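Local coordinates for LacI family sugar-binding transcriptional regulator (Enterococcus faecalis V583, PDB 4RK0), which binds ribose between its two lobes and probably represses transcription by binding regulatory DNA in response to a sugar, at residues Ile17-Pro20 and Phe21-Gln24; His53-Leu56 and Thr57-Arg61; Gln77-Glu81 and Thr82-Lys86; Gln142-Lys145 and Gly146-Val150; Val216-Cys219 and Glu220-Pro224. All coordinates share one frame; numbering follows the deposited sequence.

Contact 1. Residues Ile17-Pro20 and Phe21-Gln24. With RIB (alpha-D-ribofuranose), chain E.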
# COMPACT_ATOMS: atom_id res chain seq x y z
N ILE A 17 -0.57 -6.37 3.20
CA ILE A 17 -1.20 -5.07 2.96
C ILE A 17 -0.26 -4.08 2.28
O ILE A 17 -0.64 -2.95 1.99
CB ILE A 17 -1.74 -4.45 4.27
CG1 ILE A 17 -0.66 -4.42 5.37
CG2 ILE A 17 -2.94 -5.25 4.73
CD1 ILE A 17 -0.96 -3.42 6.47
N THR A 18 0.95 -4.51 2.01
CA THR A 18 1.92 -3.64 1.38
C THR A 18 1.77 -3.65 -0.13
O THR A 18 2.17 -2.69 -0.80
CB THR A 18 3.35 -4.06 1.70
OG1 THR A 18 3.50 -5.45 1.44
CG2 THR A 18 3.65 -3.80 3.16
N ASN A 19 1.20 -4.72 -0.68
CA ASN A 19 0.95 -4.79 -2.10
C ASN A 19 -0.26 -3.88 -2.33
O ASN A 19 -1.33 -4.09 -1.73
CB ASN A 19 0.63 -6.21 -2.50
CG ASN A 19 0.28 -6.36 -3.95
OD1 ASN A 19 -0.01 -5.41 -4.67
ND2 ASN A 19 0.29 -7.59 -4.39
N PRO A 20 -0.10 -2.83 -3.14
CA PRO A 20 -1.25 -1.92 -3.38
C PRO A 20 -2.53 -2.68 -3.80
O PRO A 20 -3.62 -2.19 -3.56
CB PRO A 20 -0.78 -1.01 -4.52
CG PRO A 20 0.66 -1.27 -4.70
CD PRO A 20 1.09 -2.48 -3.93
N PHE A 21 -2.38 -3.84 -4.44
CA PHE A 21 -3.55 -4.67 -4.77
C PHE A 21 -4.40 -4.96 -3.54
O PHE A 21 -5.63 -4.77 -3.58
CB PHE A 21 -3.16 -5.97 -5.46
CG PHE A 21 -4.33 -6.85 -5.78
CD1 PHE A 21 -5.07 -6.62 -6.90
CD2 PHE A 21 -4.71 -7.85 -4.91
CE1 PHE A 21 -6.17 -7.39 -7.21
CE2 PHE A 21 -5.83 -8.61 -5.19
CZ PHE A 21 -6.56 -8.38 -6.37
N PHE A 22 -3.79 -5.45 -2.47
CA PHE A 22 -4.57 -5.86 -1.29
C PHE A 22 -4.99 -4.68 -0.47
O PHE A 22 -6.02 -4.71 0.17
CB PHE A 22 -3.81 -6.85 -0.44
CG PHE A 22 -3.62 -8.17 -1.12
CD1 PHE A 22 -4.71 -8.95 -1.43
CD2 PHE A 22 -2.38 -8.56 -1.53
CE1 PHE A 22 -4.53 -10.13 -2.09
CE2 PHE A 22 -2.19 -9.74 -2.16
CZ PHE A 22 -3.27 -10.54 -2.45
N ALA A 23 -4.25 -3.59 -0.56
CA ALA A 23 -4.71 -2.37 0.10
C ALA A 23 -6.01 -1.85 -0.51
O ALA A 23 -6.91 -1.41 0.21
CB ALA A 23 -3.62 -1.29 0.09
N GLN A 24 -6.11 -1.91 -1.84
CA GLN A 24 -7.31 -1.45 -2.53
C GLN A 24 -8.45 -2.42 -2.33
O GLN A 24 -9.60 -2.03 -2.26
CB GLN A 24 -7.03 -1.24 -4.01
CG GLN A 24 -6.25 0.01 -4.34
CD GLN A 24 -7.01 1.30 -4.04
OE1 GLN A 24 -8.20 1.30 -3.72
NE2 GLN A 24 -6.30 2.41 -4.14
O5 RIB E . -0.65 -8.51 -7.12
C5 RIB E . -0.94 -9.37 -6.03
C4 RIB E . -1.39 -10.63 -6.64
O4 RIB E . -1.60 -11.71 -5.70
C3 RIB E . -2.63 -10.07 -7.30
O3 RIB E . -2.37 -10.27 -8.69
C2 RIB E . -3.72 -10.89 -6.60
O2 RIB E . -4.64 -11.42 -7.52
C1 RIB E . -3.02 -11.90 -5.68
O1 RIB E . -3.48 -13.22 -5.89
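A chi1 of 177° swings the N19 amide forward, on the side of its own carbonyl carbon, over the first turn of the helix, and OD1 accepts from F21 N at 2.9 Å. N19 holds the N-cap position, and this is its capping bond. The donor lies well above the plane of the amide carbonyl, and the amide also crosses the F21 ring obliquely, the two planes 52° apart. A23 N donates to N19 O at 3.2 Å, while the bond from F22 N to the same oxygen is weak. Q24 N reaches P20 O at 3.0 Å.

The two aromatic rings supply apolar walls of the ribose pocket. F21 lays one face against ribose, C2 standing 3.4 Å above the ring plane and offset toward its rim. F22 brings CZ to 3.5 Å from ribose C1. F21 CD2 sits over the centre of the F22 ring, while F22 CE1 lies in plane at the F21 edge. D94 and Q231, which also bind ribose, touch F21. The cap joins the end of the loop after strand 9-14 to the start of helix 20-35; E188 of helix 187-199 meets N19 and P20, and V233 of helix 233-249 meets F21 and Q24.

Contact 2. Residues His53-Leu56 and Thr57-Arg61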
# COMPACT_ATOMS: atom_id res chain seq x y z
N HIS A 53 1.61 -20.59 11.52
CA HIS A 53 0.56 -19.60 11.43
C HIS A 53 -0.34 -19.64 12.65
O HIS A 53 -1.55 -19.73 12.53
CB HIS A 53 -0.24 -19.77 10.13
CG HIS A 53 0.61 -19.95 8.91
ND1 HIS A 53 1.54 -19.01 8.52
CD2 HIS A 53 0.69 -20.96 8.02
CE1 HIS A 53 2.15 -19.44 7.43
NE2 HIS A 53 1.65 -20.62 7.10
N GLU A 54 0.28 -19.54 13.82
CA GLU A 54 -0.40 -19.65 15.10
C GLU A 54 -1.44 -18.54 15.27
O GLU A 54 -2.51 -18.73 15.86
CB GLU A 54 0.60 -19.57 16.27
CG GLU A 54 1.62 -20.70 16.31
CD GLU A 54 2.66 -20.48 17.38
OE1 GLU A 54 2.35 -19.84 18.41
OE2 GLU A 54 3.79 -20.94 17.18
N TYR A 55 -1.11 -17.37 14.78
CA TYR A 55 -2.03 -16.25 14.92
C TYR A 55 -3.25 -16.43 14.04
O TYR A 55 -4.39 -16.14 14.47
CB TYR A 55 -1.35 -14.94 14.55
CG TYR A 55 -2.26 -13.78 14.76
CD1 TYR A 55 -2.49 -13.29 16.05
CD2 TYR A 55 -2.92 -13.17 13.69
CE1 TYR A 55 -3.32 -12.20 16.26
CE2 TYR A 55 -3.76 -12.09 13.89
CZ TYR A 55 -3.96 -11.61 15.18
OH TYR A 55 -4.77 -10.53 15.45
N LEU A 56 -3.03 -16.90 12.81
CA LEU A 56 -4.12 -17.20 11.91
C LEU A 56 -5.04 -18.25 12.49
O LEU A 56 -6.24 -18.05 12.50
CB LEU A 56 -3.62 -17.68 10.54
CG LEU A 56 -3.47 -16.66 9.41
CD1 LEU A 56 -2.63 -15.47 9.82
CD2 LEU A 56 -2.87 -17.33 8.18
N THR A 57 -4.49 -19.37 12.96
CA THR A 57 -5.32 -20.44 13.52
C THR A 57 -6.11 -19.96 14.74
O THR A 57 -7.24 -20.39 14.95
CB THR A 57 -4.47 -21.71 13.86
OG1 THR A 57 -3.34 -21.36 14.66
CG2 THR A 57 -4.00 -22.36 12.59
N GLU A 58 -5.55 -19.06 15.53
CA GLU A 58 -6.27 -18.52 16.67
C GLU A 58 -7.30 -17.47 16.25
O GLU A 58 -8.36 -17.34 16.87
CB GLU A 58 -5.29 -17.92 17.67
CG GLU A 58 -5.70 -18.07 19.13
CD GLU A 58 -4.50 -18.28 20.03
OE1 GLU A 58 -3.46 -17.62 19.81
OE2 GLU A 58 -4.59 -19.11 20.96
N LEU A 59 -7.00 -16.73 15.20
CA LEU A 59 -7.94 -15.73 14.72
C LEU A 59 -9.17 -16.39 14.10
O LEU A 59 -10.32 -16.02 14.41
CB LEU A 59 -7.27 -14.76 13.77
CG LEU A 59 -8.20 -13.63 13.29
CD1 LEU A 59 -8.37 -12.55 14.35
CD2 LEU A 59 -7.63 -13.04 12.04
N ILE A 60 -8.95 -17.38 13.25
CA ILE A 60 -10.06 -18.05 12.60
C ILE A 60 -11.02 -18.69 13.63
O ILE A 60 -12.14 -19.00 13.29
CB ILE A 60 -9.59 -19.06 11.51
CG1 ILE A 60 -10.66 -19.31 10.45
CG2 ILE A 60 -9.13 -20.40 12.09
CD1 ILE A 60 -10.71 -18.25 9.39
N ARG A 61 -10.60 -18.83 14.90
CA ARG A 61 -11.46 -19.41 15.94
C ARG A 61 -12.20 -18.36 16.82
O ARG A 61 -12.87 -18.74 17.78
CB ARG A 61 -10.64 -20.33 16.85
CG ARG A 61 -10.15 -21.58 16.16
CD ARG A 61 -9.15 -22.34 17.03
NE ARG A 61 -9.02 -23.73 16.58
CZ ARG A 61 -8.35 -24.13 15.50
NH1 ARG A 61 -8.32 -25.43 15.20
NH2 ARG A 61 -7.73 -23.25 14.70
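T57 turns its hydroxyl back toward the carbonyls of the preceding turn, and Y55 and L59 lie together on another side of the same short helix. With chi1 of 52°, T57 OG1 sits between its own backbone N and carbonyl carbon and comes 3.0 Å from E54 O and 3.2 Å from H53 O; the position of both oxygens leaves the acceptor of its one proton unsettled. T57 N donates to H53 O at 3.0 Å in a nearly straight bond (170°), so that carbonyl is engaged by the backbone in any case.

The Y55 ring meets L59 obliquely, CE2 lying 4.4 Å from L59 CD2, a loose apolar contact one turn apart. The phenol's polar end has its partner elsewhere: OH bonds to F38 O of the second subunit, and the ring stacks on Y34 of that subunit. L59 N closes its turn on Y55 O at 2.8 Å, and I60 N does so on L56 O at 2.9 Å.

At the far end R61 folds back along the helix, and its NH2 donates to T57 O at 2.9 Å with the oxygen close to the guanidinium plane; NH1 forms a salt bridge with E81. H53 occupies the N-cap position, and the i to i+4 bonds that follow define a short amphipathic alpha-helix, its Y55 and L59 side contributing to the dimer interface.

Contact 3. Residues Gln77-Glu81 and Thr82-Lys86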
# COMPACT_ATOMS: atom_id res chain seq x y z
N GLN A 77 -9.75 -27.84 5.73
CA GLN A 77 -9.98 -28.59 6.96
C GLN A 77 -10.24 -27.64 8.11
O GLN A 77 -11.19 -27.80 8.85
CB GLN A 77 -8.78 -29.49 7.28
CG GLN A 77 -8.87 -30.20 8.63
CD GLN A 77 -8.00 -31.44 8.69
OE1 GLN A 77 -8.05 -32.29 7.80
NE2 GLN A 77 -7.19 -31.55 9.74
N THR A 78 -9.39 -26.62 8.26
CA THR A 78 -9.62 -25.63 9.32
C THR A 78 -10.99 -24.97 9.20
O THR A 78 -11.67 -24.72 10.20
CB THR A 78 -8.54 -24.52 9.32
OG1 THR A 78 -7.28 -25.10 9.67
CG2 THR A 78 -8.88 -23.42 10.32
N ILE A 79 -11.40 -24.67 7.98
CA ILE A 79 -12.65 -23.97 7.76
C ILE A 79 -13.84 -24.84 8.21
O ILE A 79 -14.74 -24.38 8.93
CB ILE A 79 -12.76 -23.54 6.28
CG1 ILE A 79 -11.89 -22.29 6.06
CG2 ILE A 79 -14.21 -23.25 5.90
CD1 ILE A 79 -11.70 -21.92 4.60
N ASN A 80 -13.81 -26.11 7.81
CA ASN A 80 -14.84 -27.07 8.21
C ASN A 80 -14.98 -27.23 9.73
O ASN A 80 -16.09 -27.18 10.25
CB ASN A 80 -14.56 -28.42 7.56
CG ASN A 80 -14.56 -28.35 6.05
OD1 ASN A 80 -14.90 -27.32 5.45
ND2 ASN A 80 -14.16 -29.44 5.42
N GLU A 81 -13.87 -27.38 10.43
CA GLU A 81 -13.89 -27.59 11.87
C GLU A 81 -14.18 -26.34 12.72
O GLU A 81 -14.54 -26.47 13.89
CB GLU A 81 -12.59 -28.29 12.33
CG GLU A 81 -11.36 -27.40 12.41
CD GLU A 81 -10.07 -28.18 12.58
OE1 GLU A 81 -10.06 -29.42 12.36
OE2 GLU A 81 -9.04 -27.56 12.94
N THR A 82 -14.02 -25.15 12.15
CA THR A 82 -14.25 -23.92 12.90
C THR A 82 -15.51 -23.22 12.43
O THR A 82 -16.47 -23.09 13.18
CB THR A 82 -13.04 -22.97 12.76
OG1 THR A 82 -12.78 -22.75 11.37
CG2 THR A 82 -11.79 -23.57 13.40
N LEU A 83 -15.51 -22.77 11.18
CA LEU A 83 -16.56 -21.90 10.69
C LEU A 83 -17.82 -22.67 10.25
O LEU A 83 -18.92 -22.24 10.57
CB LEU A 83 -16.06 -21.03 9.53
CG LEU A 83 -14.77 -20.22 9.73
CD1 LEU A 83 -14.57 -19.34 8.50
CD2 LEU A 83 -14.82 -19.36 10.98
N ARG A 84 -17.68 -23.74 9.47
CA ARG A 84 -18.89 -24.49 9.08
C ARG A 84 -19.50 -25.17 10.29
O ARG A 84 -20.72 -25.22 10.41
CB ARG A 84 -18.61 -25.54 8.00
CG ARG A 84 -18.70 -25.03 6.57
CD ARG A 84 -18.04 -26.00 5.62
NE ARG A 84 -18.16 -25.61 4.22
CZ ARG A 84 -17.15 -25.48 3.36
NH1 ARG A 84 -15.89 -25.73 3.73
NH2 ARG A 84 -17.41 -25.11 2.11
N ALA A 85 -18.66 -25.67 11.19
CA ALA A 85 -19.13 -26.29 12.42
C ALA A 85 -19.83 -25.29 13.34
O ALA A 85 -20.73 -25.67 14.09
CB ALA A 85 -17.97 -26.94 13.15
N LYS A 86 -19.45 -24.02 13.29
CA LYS A 86 -20.06 -23.02 14.19
C LYS A 86 -21.10 -22.16 13.47
O LYS A 86 -21.71 -21.27 14.07
CB LYS A 86 -18.98 -22.13 14.82
CG LYS A 86 -18.07 -22.85 15.81
CD LYS A 86 -16.76 -22.10 16.05
CE LYS A 86 -16.96 -20.76 16.75
NZ LYS A 86 -15.68 -20.02 16.83
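R84 reaches back along its helix to N80, the two side chains running side by side in the same direction. Its CB starts 3.8 Å from N80 O, over the preceding turn. The chain is extended from CG to NE, which carries CD past the amide of N80, 3.4 Å from OD1. NE and CZ pass the same N80 OD1 at 3.9 and 3.6 Å. At the tip, NH1 donates to N80 OD1 through a bent N-H (138°); the 2.5 Å between them is very short and its exact value doubtful. The oxygen is tilted from the guanidinium plane, and the amide and guanidinium planes are 65° apart. NH1 also passes CG2 of I79, which approaches obliquely. The tip has further partners: NH1 forms a salt bridge with E99, and NH2 donates to F101 O. The carboxylate and carbonyl there would help to hold its positive charge.

A second side-chain bond marks a local widening of the helix. T82 OG1, placed by chi1 of 55° between its own backbone N and carbonyl carbon, donates to T78 O at 2.5 Å. T82 N also donates to T78 O, but weakly, and the hydroxyl is a second donor to the same oxygen. Just beyond, I79 O accepts from both L83 N and R84 N, the second an i to i+5 bond characteristic of a pi-type turn, which here spans residues 82-84.

Helix 76-86 is the crossover of the beta-alpha-beta unit formed with strands 66-69 and 90-93: I79 and L83 pack on I69 and F90, L83 also on F67, while T82 meets R61 beside helix 54-59.

Contact 4. Residues Gln142-Lys145 and Gly146-Val150. With RIB (alpha-D-ribofuranose), chain E.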
# COMPACT_ATOMS: atom_id res chain seq x y z
N GLN A 142 -3.62 -20.05 -12.96
CA GLN A 142 -4.52 -19.83 -14.09
C GLN A 142 -4.06 -18.78 -15.11
O GLN A 142 -4.41 -18.85 -16.28
CB GLN A 142 -5.92 -19.49 -13.60
CG GLN A 142 -6.62 -20.64 -12.88
CD GLN A 142 -6.98 -21.79 -13.81
OE1 GLN A 142 -6.34 -22.85 -13.79
NE2 GLN A 142 -8.00 -21.59 -14.62
N ARG A 143 -3.30 -17.77 -14.69
CA ARG A 143 -2.81 -16.79 -15.64
C ARG A 143 -1.79 -17.41 -16.59
O ARG A 143 -1.78 -17.14 -17.80
CB ARG A 143 -2.16 -15.62 -14.91
CG ARG A 143 -3.11 -14.80 -14.08
CD ARG A 143 -2.41 -13.83 -13.13
NE ARG A 143 -3.34 -13.41 -12.09
CZ ARG A 143 -3.02 -12.70 -11.02
NH1 ARG A 143 -1.78 -12.21 -10.88
NH2 ARG A 143 -3.96 -12.43 -10.12
N LEU A 144 -0.91 -18.25 -16.05
CA LEU A 144 -0.00 -18.97 -16.91
C LEU A 144 -0.79 -19.90 -17.84
O LEU A 144 -0.50 -19.99 -19.07
CB LEU A 144 0.97 -19.81 -16.07
CG LEU A 144 1.85 -20.72 -16.92
CD1 LEU A 144 2.77 -19.93 -17.84
CD2 LEU A 144 2.67 -21.63 -16.02
N LYS A 145 -1.74 -20.63 -17.24
CA LYS A 145 -2.58 -21.58 -18.03
C LYS A 145 -3.29 -20.86 -19.17
O LYS A 145 -3.28 -21.31 -20.31
CB LYS A 145 -3.59 -22.27 -17.12
CG LYS A 145 -4.25 -23.51 -17.73
CD LYS A 145 -4.35 -24.64 -16.71
CE LYS A 145 -5.48 -25.61 -17.04
NZ LYS A 145 -6.81 -25.01 -16.70
N GLY A 146 -3.89 -19.70 -18.88
CA GLY A 146 -4.53 -18.94 -19.96
C GLY A 146 -3.53 -18.44 -20.97
O GLY A 146 -3.78 -18.47 -22.19
N PHE A 147 -2.38 -17.99 -20.49
CA PHE A 147 -1.31 -17.56 -21.38
C PHE A 147 -0.93 -18.68 -22.37
O PHE A 147 -0.87 -18.46 -23.59
CB PHE A 147 -0.12 -17.11 -20.56
CG PHE A 147 0.97 -16.46 -21.34
CD1 PHE A 147 1.96 -17.22 -21.94
CD2 PHE A 147 1.00 -15.07 -21.49
CE1 PHE A 147 2.95 -16.62 -22.68
CE2 PHE A 147 2.01 -14.46 -22.21
CZ PHE A 147 2.99 -15.23 -22.82
N CYS A 148 -0.71 -19.88 -21.86
CA CYS A 148 -0.27 -20.99 -22.73
C CYS A 148 -1.43 -21.59 -23.54
O CYS A 148 -1.21 -22.30 -24.50
CB CYS A 148 0.44 -22.06 -21.90
SG CYS A 148 1.91 -21.37 -21.09
N SER A 149 -2.67 -21.25 -23.20
CA SER A 149 -3.82 -21.71 -23.99
C SER A 149 -3.84 -21.13 -25.42
O SER A 149 -4.44 -21.73 -26.32
CB SER A 149 -5.13 -21.40 -23.27
OG SER A 149 -5.49 -20.04 -23.39
N VAL A 150 -3.20 -19.97 -25.61
CA VAL A 150 -3.21 -19.28 -26.91
C VAL A 150 -1.84 -18.97 -27.49
O VAL A 150 -1.74 -18.74 -28.69
CB VAL A 150 -3.98 -17.95 -26.85
CG1 VAL A 150 -5.43 -18.22 -26.50
CG2 VAL A 150 -3.33 -16.97 -25.88
O5 RIB E . -0.65 -8.51 -7.12
C5 RIB E . -0.94 -9.37 -6.03
C4 RIB E . -1.39 -10.63 -6.64
O4 RIB E . -1.60 -11.71 -5.70
C3 RIB E . -2.63 -10.07 -7.30
O3 RIB E . -2.37 -10.27 -8.69
C2 RIB E . -3.72 -10.89 -6.60
O2 RIB E . -4.64 -11.42 -7.52
C1 RIB E . -3.02 -11.90 -5.68
O1 RIB E . -3.48 -13.22 -5.89
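The sugar-binding site draws on helix 138-150 through R143, whose side chain extends from CG to NE and delivers its guanidinium to ribose. NH1 and NH2 both donate to ribose O3, each at 3.0 Å, and NH2 also reaches O2 at 2.9 Å. Three bonds thus grip two neighbouring hydroxyls, with O2 at the edge of the guanidinium, near its plane. D109 holds NE in a salt bridge, I185 O accepts from NH1, and Y213 makes a cation-pi contact; together they would restrain the rotation of the group as a second shell.

Behind this tip the helix is regular. G146 N donates to Q142 O, F147 N to R143 O, and C148 N to L144 O at 2.8 Å. A chi1 of 174° lays the L144 side chain along the helix, with CD1 3.7 Å from C148 SG, an apolar contact one turn along. S149 turns its hydroxyl back to donate to G146 O at 2.6 Å, and OG has a further partner in Q114.

The helix is the crossover between strands 127-132 and 154-159. F147 packs on V128 and V130 of the first strand and on A117 of helix 109-122, and its ring meets that of F183 in strand 181-184.

Contact 5. Residues Val216-Cys219 and Glu220-Pro224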
# COMPACT_ATOMS: atom_id res chain seq x y z
N VAL A 216 -2.29 -1.75 -10.79
CA VAL A 216 -2.22 -0.99 -9.55
C VAL A 216 -1.90 0.47 -9.95
O VAL A 216 -1.51 0.75 -11.08
CB VAL A 216 -1.18 -1.55 -8.54
CG1 VAL A 216 -1.53 -2.99 -8.11
CG2 VAL A 216 0.23 -1.52 -9.10
N ASP A 217 -2.08 1.39 -9.03
CA ASP A 217 -2.02 2.81 -9.39
C ASP A 217 -0.64 3.23 -9.88
O ASP A 217 -0.52 4.03 -10.82
CB ASP A 217 -2.50 3.67 -8.21
CG ASP A 217 -3.97 4.02 -8.31
OD1 ASP A 217 -4.42 4.40 -9.41
OD2 ASP A 217 -4.69 3.91 -7.30
N MET A 218 0.39 2.63 -9.29
CA MET A 218 1.78 2.89 -9.67
C MET A 218 2.13 2.63 -11.14
O MET A 218 3.18 3.08 -11.59
CB MET A 218 2.78 2.10 -8.80
CG MET A 218 3.26 2.80 -7.52
SD MET A 218 3.85 4.50 -7.63
CE MET A 218 5.54 4.37 -8.07
N CYS A 219 1.29 1.87 -11.87
CA CYS A 219 1.58 1.56 -13.28
C CYS A 219 1.81 2.84 -14.12
O CYS A 219 2.59 2.84 -15.06
CB CYS A 219 0.45 0.74 -13.86
SG CYS A 219 0.43 -1.00 -13.28
N GLU A 220 1.09 3.90 -13.77
CA GLU A 220 1.14 5.17 -14.51
C GLU A 220 2.28 6.09 -14.05
O GLU A 220 2.53 7.11 -14.68
CB GLU A 220 -0.19 5.90 -14.37
CG GLU A 220 -1.41 5.07 -14.78
CD GLU A 220 -2.69 5.87 -14.89
OE1 GLU A 220 -2.83 6.89 -14.18
OE2 GLU A 220 -3.58 5.46 -15.67
N TYR A 221 2.96 5.73 -12.96
CA TYR A 221 4.07 6.50 -12.40
C TYR A 221 5.47 5.93 -12.62
O TYR A 221 6.47 6.58 -12.32
CB TYR A 221 3.80 6.75 -10.91
CG TYR A 221 2.51 7.43 -10.74
CD1 TYR A 221 1.30 6.71 -10.61
CD2 TYR A 221 2.45 8.82 -10.73
CE1 TYR A 221 0.09 7.38 -10.46
CE2 TYR A 221 1.25 9.48 -10.60
CZ TYR A 221 0.07 8.76 -10.47
OH TYR A 221 -1.09 9.50 -10.34
N VAL A 222 5.57 4.74 -13.15
CA VAL A 222 6.85 4.18 -13.55
C VAL A 222 7.16 4.63 -14.99
O VAL A 222 6.28 5.15 -15.68
CB VAL A 222 6.89 2.67 -13.37
CG1 VAL A 222 6.85 2.37 -11.87
CG2 VAL A 222 5.71 1.97 -14.07
N SER A 223 8.40 4.41 -15.42
CA SER A 223 8.89 4.88 -16.71
C SER A 223 9.52 3.74 -17.45
O SER A 223 10.51 3.16 -17.00
CB SER A 223 9.91 6.02 -16.53
OG SER A 223 9.24 7.27 -16.54
N PRO A 224 8.90 3.35 -18.57
CA PRO A 224 7.67 3.92 -19.10
C PRO A 224 6.40 3.41 -18.40
O PRO A 224 6.46 2.39 -17.73
CB PRO A 224 7.69 3.45 -20.56
CG PRO A 224 8.33 2.11 -20.45
CD PRO A 224 9.34 2.17 -19.33
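A short 3-10 turn shapes the backbone, with C219 N donating to V216 O and Y221 N to M218 O at 3.0 Å, both three residues back, while the similar bond from E220 N to D217 O is weak. V222 N also makes a weak bond to M218 O.

M218 and Y221 are the side chains that meet most closely. M218 is bent at both chi2 (-49°) and chi3 (-85°), which curls the thioether back over the turn: SD lies 4.0 Å from Y221 CB, and CE is at a similar distance from the same carbon. The two side chains cross at about a right angle. SD stands 5.3 Å from the centroid of the Y221 ring and 53° off the ring normal, an oblique Met-aromatic contact. At the ring edge D217 O comes to 3.2 Å from Y221 CD1, in the ring plane, with M218 CA also near that edge.

The turn belongs to the loop between strands 209-211 and 228-230, away from the sugar itself: the C219 side chain is about 10 Å from ribose. It also lies at the subunit interface, with M218 packing on M218 of the second subunit and Y221 on K164 of that subunit. Y221 OH makes a weak hydrogen bond to R195 of the second subunit.

V222 CG1 makes a loose apolar contact, 4.5 Å from M218 CE, while V222 CG2 packs against C219 O at 3.4 Å. E220, extended beyond CG, carries OE2 to a salt bridge with R267.

Overall arrangement
From the N terminus, contact 1 closes the loop after strand 9-14 at the head of helix 20-35. Contact 2 forms the short helix after strand 39-44, and contact 3 the crossover helix between strands 66-69 and 90-93; these two touch through the R61-E81 salt bridge and the packing of I60 on T78. Contact 4 lies on a crossover helix beside the four-stranded sheet, and contact 5 closes a turn between strands 209-211 and 228-230. All five are local and follow in series, none nested or crossed. Contacts 1 and 4 both touch ribose without touching each other, contact 5 packs V216 on P20 of contact 1, and contacts 1, 2 and 5 reach the second subunit.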